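Local atomic coordinates of ribosomal RNA small subunit methyltransferase E (Thermotoga maritima, PDB entry 1Z85), a protein that probably methylates the N3 position of a specific uridine in 16S ribosomal RNA, with S-adenosyl-L-methionine as the methyl donor. Residues V111-H117 against P148-E154; K118-S122 against G190-E196; V162-D166 against S203-V207. All blocks are in the same frame, centred on the assembly; numbering follows the deposited sequence.

Contact 1. Residues V111-H117 against P148-E154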
loop_
_atom_site.group_PDB
_atom_site.type_symbol
_atom_site.label_atom_id
_atom_site.label_comp_id
_atom_site.label_asym_id
_atom_site.label_seq_id
_atom_site.Cartn_x
_atom_site.Cartn_y
_atom_site.Cartn_z
ATOM N N VAL B 111 6.598 8.016 10.940
ATOM C CA VAL B 111 7.859 8.718 10.713
ATOM C C VAL B 111 7.860 10.072 11.434
ATOM O O VAL B 111 6.853 10.788 11.429
ATOM C CB VAL B 111 8.120 8.884 9.186
ATOM C CG1 VAL B 111 9.252 9.815 8.891
ATOM C CG2 VAL B 111 8.318 7.519 8.524
ATOM N N ASP B 112 8.991 10.383 12.077
ATOM C CA ASP B 112 9.187 11.636 12.854
ATOM C C ASP B 112 9.753 12.812 12.056
ATOM O O ASP B 112 9.389 13.945 12.311
ATOM C CB ASP B 112 10.104 11.367 14.067
ATOM C CG ASP B 112 9.514 10.344 15.008
ATOM O OD1 ASP B 112 8.398 10.549 15.524
ATOM O OD2 ASP B 112 10.136 9.297 15.195
ATOM N N GLU B 113 10.626 12.527 11.078
ATOM C CA GLU B 113 11.228 13.557 10.210
ATOM C C GLU B 113 11.290 13.153 8.740
ATOM O O GLU B 113 11.752 12.070 8.424
ATOM C CB GLU B 113 12.656 13.895 10.649
ATOM C CG GLU B 113 12.757 14.256 12.101
ATOM C CD GLU B 113 13.500 15.587 12.378
ATOM O OE1 GLU B 113 13.758 16.415 11.421
ATOM O OE2 GLU B 113 13.773 15.795 13.599
ATOM N N ILE B 114 10.818 14.043 7.864
ATOM C CA ILE B 114 10.932 13.882 6.414
ATOM C C ILE B 114 12.031 14.852 5.888
ATOM O O ILE B 114 12.080 16.036 6.261
ATOM C CB ILE B 114 9.605 14.201 5.757
ATOM C CG1 ILE B 114 8.495 13.400 6.450
ATOM C CG2 ILE B 114 9.668 13.942 4.247
ATOM C CD1 ILE B 114 7.121 13.670 5.912
ATOM N N PHE B 115 12.905 14.318 5.038
ATOM C CA PHE B 115 13.987 15.072 4.399
ATOM C C PHE B 115 13.807 14.958 2.898
ATOM O O PHE B 115 13.780 13.855 2.333
ATOM C CB PHE B 115 15.368 14.562 4.803
ATOM C CG PHE B 115 15.696 14.790 6.243
ATOM C CD1 PHE B 115 16.301 15.957 6.652
ATOM C CD2 PHE B 115 15.381 13.826 7.213
ATOM C CE1 PHE B 115 16.605 16.163 7.991
ATOM C CE2 PHE B 115 15.634 14.035 8.547
ATOM C CZ PHE B 115 16.268 15.191 8.957
ATOM N N PHE B 116 13.695 16.106 2.247
ATOM C CA PHE B 116 13.520 16.156 0.795
ATOM C C PHE B 116 14.836 16.336 0.071
ATOM O O PHE B 116 15.481 17.379 0.184
ATOM C CB PHE B 116 12.532 17.277 0.448
ATOM C CG PHE B 116 11.156 16.988 0.904
ATOM C CD1 PHE B 116 10.477 15.918 0.377
ATOM C CD2 PHE B 116 10.548 17.753 1.861
ATOM C CE1 PHE B 116 9.214 15.650 0.792
ATOM C CE2 PHE B 116 9.258 17.474 2.282
ATOM C CZ PHE B 116 8.609 16.458 1.761
ATOM N N HIS B 117 15.197 15.340 -0.731
ATOM C CA HIS B 117 16.409 15.392 -1.522
ATOM C C HIS B 117 16.148 15.258 -3.046
ATOM O O HIS B 117 15.372 14.454 -3.512
ATOM C CB HIS B 117 17.394 14.304 -1.003
ATOM C CG HIS B 117 18.771 14.387 -1.603
ATOM N ND1 HIS B 117 19.231 13.468 -2.527
ATOM C CD2 HIS B 117 19.778 15.275 -1.422
ATOM C CE1 HIS B 117 20.456 13.805 -2.907
ATOM N NE2 HIS B 117 20.832 14.869 -2.216
ATOM N N PRO B 148 5.075 15.087 11.720
ATOM C CA PRO B 148 6.474 15.044 11.334
ATOM C C PRO B 148 6.970 16.416 10.877
ATOM O O PRO B 148 6.206 17.205 10.316
ATOM C CB PRO B 148 6.509 14.058 10.150
ATOM C CG PRO B 148 5.130 14.061 9.611
ATOM C CD PRO B 148 4.255 14.272 10.816
ATOM N N LYS B 149 8.250 16.673 11.131
ATOM C CA LYS B 149 8.917 17.840 10.636
ATOM C C LYS B 149 9.307 17.567 9.191
ATOM O O LYS B 149 9.431 16.419 8.819
ATOM C CB LYS B 149 10.194 18.131 11.442
ATOM C CG LYS B 149 10.093 18.065 12.956
ATOM C CD LYS B 149 9.015 18.948 13.563
ATOM C CE LYS B 149 9.112 18.946 15.118
ATOM N NZ LYS B 149 7.888 19.472 15.823
ATOM N N VAL B 150 9.464 18.629 8.384
ATOM C CA VAL B 150 9.948 18.544 6.996
ATOM C C VAL B 150 11.149 19.478 6.830
ATOM O O VAL B 150 11.179 20.540 7.408
ATOM C CB VAL B 150 8.848 18.871 5.940
ATOM C CG1 VAL B 150 7.669 17.837 6.032
ATOM C CG2 VAL B 150 8.355 20.288 6.088
ATOM N N SER B 151 12.171 19.005 6.109
ATOM C CA SER B 151 13.390 19.736 5.864
ATOM C C SER B 151 13.883 19.409 4.448
ATOM O O SER B 151 13.428 18.414 3.814
ATOM C CB SER B 151 14.460 19.288 6.853
ATOM O OG SER B 151 14.020 19.468 8.193
ATOM N N PHE B 152 14.761 20.265 3.942
ATOM C CA PHE B 152 15.535 19.954 2.755
ATOM C C PHE B 152 16.803 19.245 3.214
ATOM O O PHE B 152 17.237 19.405 4.350
ATOM C CB PHE B 152 15.917 21.196 1.970
ATOM C CG PHE B 152 14.751 21.970 1.408
ATOM C CD1 PHE B 152 14.022 21.461 0.352
ATOM C CD2 PHE B 152 14.431 23.255 1.907
ATOM C CE1 PHE B 152 12.980 22.172 -0.185
ATOM C CE2 PHE B 152 13.370 23.980 1.360
ATOM C CZ PHE B 152 12.633 23.416 0.313
ATOM N N LEU B 153 17.393 18.438 2.346
ATOM C CA LEU B 153 18.651 17.749 2.663
ATOM C C LEU B 153 19.597 17.979 1.499
ATOM O O LEU B 153 19.262 17.625 0.351
ATOM C CB LEU B 153 18.376 16.232 2.817
ATOM C CG LEU B 153 19.645 15.396 3.107
ATOM C CD1 LEU B 153 20.189 15.741 4.472
ATOM C CD2 LEU B 153 19.434 13.919 2.964
ATOM N N GLU B 154 20.752 18.589 1.738
ATOM C CA GLU B 154 21.638 18.871 0.611
ATOM C C GLU B 154 22.460 17.642 0.149
ATOM O O GLU B 154 22.664 17.434 -1.057
ATOM C CB GLU B 154 22.597 20.042 0.916
ATOM C CG GLU B 154 23.351 20.531 -0.342
ATOM C CD GLU B 154 22.492 21.233 -1.441
ATOM O OE1 GLU B 154 21.234 21.426 -1.321
ATOM O OE2 GLU B 154 23.124 21.636 -2.450
HETATM O O HOH W 1 13.494 19.657 11.446
#
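I114 and F116 each hydrogen-bond through N and O to residues of 148-154, the pattern of parallel beta strands; the short axes of 113-117 and 149-152 come within 4.6 Å and run 23° from parallel. I114 N meets K149 O at 2.9 Å, almost straight at 177°, and F116 N meets S151 O at 2.8 Å. The return bonds run from S151 N to I114 O and from L153 N to F116 O. Beyond the ladder, H117 NE2 makes a weak hydrogen bond to E154 O, 3.4 Å.

Among apolar contacts, on one face F116 CE2 reaches V150 CB at 3.9 Å while I114 CB lies against V150 CG1. On the other, F115 CG stands anti to the carbonyl carbon (chi1 -67°), which brings ring atom CD1 to 3.8 Å from S151 CB; F115 CB touches L153 CB.

One water donates to E113 OE1 and makes a weak hydrogen bond with S151 OG. The chemistry implies a beta-alpha-beta unit whose register rests on backbone bonds, with apolar I114, F116 and V150 on the face packed by helices 96-108 and 128-142, and on the other the F115 ring beside a water-linked E113-S151 pair.

Contact 2. Residues K118-S122 against G190-E196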
loop_
_atom_site.group_PDB
_atom_site.type_symbol
_atom_site.label_atom_id
_atom_site.label_comp_id
_atom_site.label_asym_id
_atom_site.label_seq_id
_atom_site.Cartn_x
_atom_site.Cartn_y
_atom_site.Cartn_z
ATOM N N LYS B 118 16.795 16.097 -3.810
ATOM C CA LYS B 118 16.760 16.007 -5.244
ATOM C C LYS B 118 17.968 15.149 -5.721
ATOM O O LYS B 118 19.143 15.588 -5.746
ATOM C CB LYS B 118 16.797 17.427 -5.816
ATOM C CG LYS B 118 16.469 17.615 -7.328
ATOM C CD LYS B 118 17.231 18.921 -7.790
ATOM C CE LYS B 118 16.791 19.508 -9.140
ATOM N NZ LYS B 118 16.890 21.037 -9.196
ATOM N N PHE B 119 17.673 13.915 -6.116
ATOM C CA PHE B 119 18.730 12.990 -6.579
ATOM C C PHE B 119 19.203 13.460 -7.930
ATOM O O PHE B 119 18.514 14.270 -8.577
ATOM C CB PHE B 119 18.220 11.551 -6.607
ATOM C CG PHE B 119 17.989 10.969 -5.222
ATOM C CD1 PHE B 119 16.809 11.237 -4.515
ATOM C CD2 PHE B 119 18.939 10.179 -4.622
ATOM C CE1 PHE B 119 16.595 10.738 -3.251
ATOM C CE2 PHE B 119 18.722 9.660 -3.352
ATOM C CZ PHE B 119 17.545 9.941 -2.665
ATOM N N GLU B 120 20.369 12.967 -8.367
ATOM C CA GLU B 120 21.023 13.503 -9.566
ATOM C C GLU B 120 20.165 13.346 -10.825
ATOM O O GLU B 120 20.170 14.209 -11.698
ATOM C CB GLU B 120 22.439 12.898 -9.762
ATOM C CG GLU B 120 23.500 13.517 -8.818
ATOM C CD GLU B 120 24.888 12.805 -8.765
ATOM O OE1 GLU B 120 25.155 11.790 -9.477
ATOM O OE2 GLU B 120 25.728 13.291 -7.961
ATOM N N ARG B 121 19.404 12.264 -10.916
ATOM C CA ARG B 121 18.561 12.049 -12.094
ATOM C C ARG B 121 17.209 12.767 -12.134
ATOM O O ARG B 121 16.491 12.605 -13.124
ATOM C CB ARG B 121 18.370 10.554 -12.306
ATOM C CG ARG B 121 19.660 9.920 -12.807
ATOM C CD ARG B 121 19.507 8.470 -12.988
ATOM N NE ARG B 121 20.781 7.825 -13.298
ATOM C CZ ARG B 121 20.907 6.512 -13.444
ATOM N NH1 ARG B 121 19.852 5.729 -13.300
ATOM N NH2 ARG B 121 22.080 5.976 -13.719
ATOM N N SER B 122 16.874 13.549 -11.106
ATOM C CA SER B 122 15.598 14.300 -11.060
ATOM C C SER B 122 15.844 15.755 -11.359
ATOM O O SER B 122 16.828 16.291 -10.908
ATOM C CB SER B 122 14.974 14.245 -9.692
ATOM O OG SER B 122 13.790 15.020 -9.601
ATOM N N GLY B 190 14.223 7.494 -11.409
ATOM C CA GLY B 190 15.148 7.152 -12.495
ATOM C C GLY B 190 16.365 6.363 -12.033
ATOM O O GLY B 190 17.255 6.094 -12.833
ATOM N N GLY B 191 16.427 6.010 -10.746
ATOM C CA GLY B 191 17.528 5.197 -10.204
ATOM C C GLY B 191 18.634 6.042 -9.609
ATOM O O GLY B 191 18.761 7.226 -9.928
ATOM N N PHE B 192 19.407 5.449 -8.703
ATOM C CA PHE B 192 20.635 6.094 -8.231
ATOM C C PHE B 192 21.634 6.215 -9.407
ATOM O O PHE B 192 21.748 5.330 -10.243
ATOM C CB PHE B 192 21.288 5.309 -7.077
ATOM C CG PHE B 192 20.408 5.139 -5.853
ATOM C CD1 PHE B 192 20.014 6.231 -5.110
ATOM C CD2 PHE B 192 20.025 3.876 -5.425
ATOM C CE1 PHE B 192 19.205 6.080 -3.969
ATOM C CE2 PHE B 192 19.260 3.721 -4.288
ATOM C CZ PHE B 192 18.821 4.827 -3.575
ATOM N N SER B 193 22.328 7.334 -9.493
ATOM C CA SER B 193 23.483 7.437 -10.363
ATOM C C SER B 193 24.535 6.564 -9.710
ATOM O O SER B 193 24.301 6.019 -8.624
ATOM C CB SER B 193 23.953 8.888 -10.467
ATOM O OG SER B 193 24.441 9.350 -9.224
ATOM N N GLU B 194 25.669 6.403 -10.373
ATOM C CA GLU B 194 26.744 5.569 -9.866
ATOM C C GLU B 194 27.482 6.237 -8.700
ATOM O O GLU B 194 27.982 5.561 -7.806
ATOM C CB GLU B 194 27.737 5.221 -10.991
ATOM C CG GLU B 194 27.250 4.120 -11.950
ATOM N N LYS B 195 27.576 7.554 -8.736
ATOM C CA LYS B 195 28.120 8.313 -7.630
ATOM C C LYS B 195 27.253 8.109 -6.392
ATOM O O LYS B 195 27.768 7.824 -5.324
ATOM C CB LYS B 195 28.146 9.789 -7.985
ATOM C CG LYS B 195 29.470 10.478 -7.727
ATOM C CD LYS B 195 29.452 11.927 -8.267
ATOM C CE LYS B 195 30.333 12.128 -9.517
ATOM N NZ LYS B 195 30.787 13.560 -9.611
ATOM N N GLU B 196 25.932 8.261 -6.539
ATOM C CA GLU B 196 25.011 8.078 -5.415
ATOM C C GLU B 196 25.119 6.664 -4.850
ATOM O O GLU B 196 25.087 6.451 -3.643
ATOM C CB GLU B 196 23.556 8.384 -5.839
ATOM C CG GLU B 196 23.316 9.875 -6.186
ATOM C CD GLU B 196 21.988 10.179 -6.835
ATOM O OE1 GLU B 196 21.481 9.323 -7.588
ATOM O OE2 GLU B 196 21.474 11.310 -6.598
HETATM O O HOH W 2 19.624 9.621 -9.255
#
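E120 N donates to E196 OE2 at 2.7 Å, on the syn side of the carboxylate, and so ties the type I beta turn F119-S122 to the capping box that S193 and E196 form at the start of helix 194-201. In the box, S193 N donates to E196 OE1 at 2.9 Å, on the anti side, and E196 N returns a bond to S193 OG. A water links E196 OE1 to R121 N and G191 O, so both carboxylate oxygens are engaged.

Along R121, CB and CG pass G191 O loosely; CD then lies 3.3 Å from G190 O, with G191 O similarly near. The chain runs extended from CG to NE (chi2 179°) and carries the guanidinium along the 190-193 backbone. F192 O sits 3.4 Å above one face of the group, toward its rim and nearest CZ. NH1 donates to G190 O at 2.7 Å, essentially in the guanidinium plane, while NH2 comes nearest F192 O and S193 CA.

Beside these polar groups, the F119 and F192 rings lie side by side, their planes at 58°, with F119 CE2 at the edge of the F192 ring. E120 extends past E196 in the reverse direction, their carboxylate planes stacked 15° apart, and its OE1 accepts from S193 OG at 2.6 Å, from above the carboxylate plane.

Contact 3. Residues V162-D166 against S203-V207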
loop_
_atom_site.group_PDB
_atom_site.type_symbol
_atom_site.label_atom_id
_atom_site.label_comp_id
_atom_site.label_asym_id
_atom_site.label_seq_id
_atom_site.Cartn_x
_atom_site.Cartn_y
_atom_site.Cartn_z
ATOM N N VAL B 162 21.577 3.658 8.677
ATOM C CA VAL B 162 20.827 4.022 7.484
ATOM C C VAL B 162 20.508 2.788 6.642
ATOM O O VAL B 162 21.337 1.897 6.466
ATOM C CB VAL B 162 21.587 5.038 6.621
ATOM C CG1 VAL B 162 20.676 5.648 5.552
ATOM C CG2 VAL B 162 22.238 6.165 7.500
ATOM N N ILE B 163 19.269 2.744 6.163
ATOM C CA ILE B 163 18.761 1.691 5.296
ATOM C C ILE B 163 18.342 2.345 3.972
ATOM O O ILE B 163 17.565 3.307 3.984
ATOM C CB ILE B 163 17.476 1.048 5.878
ATOM C CG1 ILE B 163 17.650 0.635 7.328
ATOM C CG2 ILE B 163 17.038 -0.181 5.037
ATOM C CD1 ILE B 163 18.471 -0.558 7.484
ATOM N N THR B 164 18.822 1.822 2.850
ATOM C CA THR B 164 18.465 2.372 1.536
ATOM C C THR B 164 17.508 1.423 0.814
ATOM O O THR B 164 17.816 0.257 0.632
ATOM C CB THR B 164 19.715 2.612 0.682
ATOM O OG1 THR B 164 20.555 3.551 1.341
ATOM C CG2 THR B 164 19.347 3.179 -0.697
ATOM N N LEU B 165 16.336 1.938 0.460
ATOM C CA LEU B 165 15.415 1.274 -0.445
ATOM C C LEU B 165 15.740 1.591 -1.932
ATOM O O LEU B 165 15.325 2.626 -2.474
ATOM C CB LEU B 165 13.967 1.700 -0.141
ATOM C CG LEU B 165 12.869 1.236 -1.121
ATOM C CD1 LEU B 165 12.934 -0.293 -1.394
ATOM C CD2 LEU B 165 11.497 1.668 -0.574
ATOM N N ASP B 166 16.460 0.681 -2.563
ATOM C CA ASP B 166 16.717 0.699 -3.995
ATOM C C ASP B 166 15.483 0.103 -4.680
ATOM O O ASP B 166 15.163 -1.087 -4.521
ATOM C CB ASP B 166 17.962 -0.157 -4.304
ATOM C CG ASP B 166 18.384 -0.102 -5.773
ATOM O OD1 ASP B 166 17.831 0.704 -6.556
ATOM O OD2 ASP B 166 19.276 -0.882 -6.155
ATOM N N SER B 203 27.961 3.584 2.948
ATOM C CA SER B 203 27.514 4.240 4.188
ATOM C C SER B 203 26.212 3.685 4.789
ATOM O O SER B 203 25.864 4.001 5.943
ATOM C CB SER B 203 27.332 5.738 3.927
ATOM O OG SER B 203 26.150 5.983 3.168
ATOM N N THR B 204 25.489 2.886 4.006
ATOM C CA THR B 204 24.158 2.427 4.387
ATOM C C THR B 204 24.020 0.980 4.028
ATOM O O THR B 204 24.936 0.393 3.428
ATOM C CB THR B 204 23.012 3.216 3.676
ATOM O OG1 THR B 204 22.734 2.657 2.389
ATOM C CG2 THR B 204 23.354 4.717 3.513
ATOM N N THR B 205 22.858 0.432 4.388
ATOM C CA THR B 205 22.495 -0.962 4.138
ATOM C C THR B 205 21.381 -1.012 3.075
ATOM O O THR B 205 20.309 -0.438 3.279
ATOM C CB THR B 205 21.997 -1.615 5.457
ATOM O OG1 THR B 205 23.084 -1.689 6.385
ATOM C CG2 THR B 205 21.374 -3.026 5.222
ATOM N N ILE B 206 21.605 -1.713 1.959
ATOM C CA ILE B 206 20.656 -1.638 0.822
ATOM C C ILE B 206 19.651 -2.840 0.682
ATOM O O ILE B 206 20.015 -4.011 0.810
ATOM C CB ILE B 206 21.401 -1.293 -0.513
ATOM C CG1 ILE B 206 22.490 -0.210 -0.254
ATOM C CG2 ILE B 206 20.385 -0.836 -1.587
ATOM C CD1 ILE B 206 23.037 0.548 -1.502
ATOM N N VAL B 207 18.385 -2.498 0.409
ATOM C CA VAL B 207 17.271 -3.453 0.334
ATOM C C VAL B 207 16.260 -3.109 -0.808
ATOM O O VAL B 207 16.387 -2.100 -1.532
ATOM C CB VAL B 207 16.513 -3.557 1.728
ATOM C CG1 VAL B 207 17.505 -3.649 2.918
ATOM C CG2 VAL B 207 15.530 -2.393 1.931
HETATM O O HOH W 3 24.550 2.859 8.323
#
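T164 and T204 cross at about a right angle, and their hydroxyls meet at the crossing: T164 OG1 donates to T204 OG1 over 2.6 Å. T204 puts OG1 between its backbone N and carbonyl carbon (chi1 85°), which turns the oxygen to T164 and sends CG2 to V162. T204 OG1 also bonds to L200 O of the preceding helix, so this hydroxyl joins strand 161-165 to the end of helix 194-201. V162 approaches the same residue obliquely, with CG1 only 3.5 Å from T204 CG2, tighter than a usual carbon contact. A valine in place of this threonine would probably leave T164 OG1 without its acceptor and L200 O without this hydroxyl.

Farther along, I163 and T205 point to one face of the sheet, T164 and I206 to the other. V207 meets I163 obliquely, CG1 to CG2 at 4.1 Å, while I206 places CG2 3.7 Å from D166 CB. The D166 carboxylate itself forms a salt bridge with R197.

Backbone bonds set the register. T164 N donates to T205 O at 2.7 Å, and V207 N to T164 O at 2.8 Å, approaching at a C=O...N angle of 175°. The I163-T205 and T164-I206 bridges are parallel, the pairing expected at the margin of the parallel sheet in an alpha/beta-knot methyltransferase domain of the SPOUT class.

How the contacts relate
All three contacts belong to the RNA methyltransferase domain. Contacts 1 and 3 share its six-stranded parallel sheet and contain the outermost strands within the chain, 149-152 and 205-206; their centres are about 17 Å apart. Contact 2 adjoins contact 1 in sequence, since 118-122 follows strand 113-117, with centres about 18 Å apart. It touches contact 3, about 14 Å away between centres, where F192 CZ packs 3.4 Å from T164 CG2. Along the chain contact 1 closes before contact 3 opens, whereas contact 2 crosses both, tying the loop after strand 113-117 to helix 194-201. The two margins of one sheet and the loops at its C-terminal ends are thus joined into a single domain.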